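Local coordinates for protein PcaV transcriptional regulator (Streptomyces coelicolor, PDB 4G9Y) that acts as a ligand-responsive transcription factor of the MarR family, probably binding DNA as a dimer through its winged helix-turn-helix domains, at the interface of chains A and B. Coordinates in Å, arbitrary orientation; residue numbers count along the deposited sequence, not the author numbering. Chains: chain A/B, PcaV transcriptional regulator.

The interface of chains A and B. Residues chain A 24, 117, 120-121, 133; chain B 13-14, 139.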
loop_
_atom_site.group_PDB
_atom_site.type_symbol
_atom_site.label_atom_id
_atom_site.label_comp_id
_atom_site.label_asym_id
_atom_site.label_seq_id
_atom_site.Cartn_x
_atom_site.Cartn_y
_atom_site.Cartn_z
ATOM N N HIS A 24 4.720 5.156 -6.964
ATOM C CA HIS A 24 4.424 4.373 -8.165
ATOM C C HIS A 24 2.946 4.514 -8.558
ATOM O O HIS A 24 2.604 4.631 -9.738
ATOM C CB HIS A 24 4.776 2.899 -7.956
ATOM C CG HIS A 24 4.706 2.099 -9.213
ATOM N ND1 HIS A 24 3.548 1.491 -9.641
ATOM C CD2 HIS A 24 5.637 1.849 -10.163
ATOM C CE1 HIS A 24 3.774 0.887 -10.795
ATOM N NE2 HIS A 24 5.035 1.085 -11.130
ATOM N N ASN A 117 7.326 2.866 -16.136
ATOM C CA ASN A 117 8.292 2.173 -15.289
ATOM C C ASN A 117 9.746 2.558 -15.567
ATOM O O ASN A 117 10.571 2.566 -14.663
ATOM C CB ASN A 117 8.106 0.658 -15.375
ATOM C CG ASN A 117 6.921 0.196 -14.577
ATOM O OD1 ASN A 117 6.710 0.640 -13.438
ATOM N ND2 ASN A 117 6.110 -0.661 -15.172
ATOM N N PHE A 120 9.979 5.873 -13.772
ATOM C CA PHE A 120 10.047 5.589 -12.334
ATOM C C PHE A 120 11.471 5.271 -11.828
ATOM O O PHE A 120 11.890 5.737 -10.754
ATOM C CB PHE A 120 9.100 4.419 -12.017
ATOM C CG PHE A 120 8.948 4.111 -10.549
ATOM C CD1 PHE A 120 8.342 5.015 -9.694
ATOM C CD2 PHE A 120 9.364 2.890 -10.041
ATOM C CE1 PHE A 120 8.163 4.715 -8.346
ATOM C CE2 PHE A 120 9.202 2.578 -8.682
ATOM C CZ PHE A 120 8.594 3.490 -7.835
ATOM N N LEU A 121 12.201 4.465 -12.594
ATOM C CA LEU A 121 13.553 4.045 -12.234
ATOM C C LEU A 121 14.635 4.997 -12.761
ATOM O O LEU A 121 15.806 4.858 -12.425
ATOM C CB LEU A 121 13.817 2.638 -12.773
ATOM C CG LEU A 121 12.953 1.546 -12.121
ATOM C CD1 LEU A 121 13.287 0.176 -12.670
ATOM C CD2 LEU A 121 13.137 1.577 -10.630
ATOM N N PHE A 133 16.906 -3.276 -7.064
ATOM C CA PHE A 133 16.147 -4.538 -7.059
ATOM C C PHE A 133 16.705 -5.567 -6.083
ATOM O O PHE A 133 15.955 -6.215 -5.353
ATOM C CB PHE A 133 16.065 -5.141 -8.463
ATOM C CG PHE A 133 15.009 -4.520 -9.297
ATOM C CD1 PHE A 133 13.699 -4.979 -9.230
ATOM C CD2 PHE A 133 15.300 -3.447 -10.110
ATOM C CE1 PHE A 133 12.695 -4.379 -9.980
ATOM C CE2 PHE A 133 14.308 -2.835 -10.859
ATOM C CZ PHE A 133 13.003 -3.297 -10.793
ATOM N N PRO B 13 8.899 -2.815 -11.221
ATOM C CA PRO B 13 9.155 -2.153 -9.943
ATOM C C PRO B 13 7.872 -1.836 -9.170
ATOM O O PRO B 13 7.958 -1.639 -7.984
ATOM C CB PRO B 13 9.866 -0.864 -10.355
ATOM C CG PRO B 13 9.387 -0.607 -11.760
ATOM C CD PRO B 13 9.186 -1.949 -12.381
ATOM N N GLY B 14 6.712 -1.786 -9.821
ATOM C CA GLY B 14 5.478 -1.523 -9.090
ATOM C C GLY B 14 5.146 -2.699 -8.188
ATOM O O GLY B 14 4.810 -2.526 -7.022
ATOM N N VAL B 139 14.145 7.746 -5.814
ATOM C CA VAL B 139 13.066 7.294 -6.692
ATOM C C VAL B 139 11.733 7.913 -6.272
ATOM O O VAL B 139 10.984 8.430 -7.107
ATOM C CB VAL B 139 12.968 5.736 -6.710
ATOM C CG1 VAL B 139 11.685 5.271 -7.407
ATOM C CG2 VAL B 139 14.190 5.155 -7.409
HETATM O O HOH W 1 11.077 8.183 -9.908
#
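With CG anti to the backbone N (chi1 -171°), A:His24 turns its imidazole toward B:Gly14, while CG1 of B:Val139, also anti to its N (chi1 169°), reaches the ring of A:Phe120. This patch belongs to the two-fold helical interface through which the two MarR-family winged helix-turn-helix chains pair, and it recurs with the chains exchanged. CA of B:Gly14, in the first turn of helix 13-31, sits over the centre of the A:His24 ring, 3.3 Å from its centroid, a CH-pi contact so close that the glycine's lack of a side chain probably matters. At its edge the imidazole is held by a bond from NE2 to the amide oxygen OD1 of A:Asn117, 2.9 Å, the acceptor lying in the ring plane and the donor in the carbonyl plane, which would help set its rotation. A:His24 is also a 3,4-dihydroxybenzoate-binding residue, though no such ligand is bound here, so ligand binding might be felt at this contact. Replacing A:His24 by an alanine would probably leave OD1 of A:Asn117 without this donor and open a gap against CA of B:Gly14. The ring of A:Phe120 is sandwiched between CD2 of A:His24 and CG1 of B:Val139, the methyl 3.6 Å above the opposite face and displaced toward the rim. B:Pro13 wedges in alongside, its CB 3.8 Å from A:Phe120 CD2 and its CG 3.4 Å from OD1 of A:Asn117, with A:Leu121 and A:Phe133 flanking it. A water joins the backbone carbonyls, 2.7 Å from A:Phe120 O and 2.8 Å from B:Val139 O.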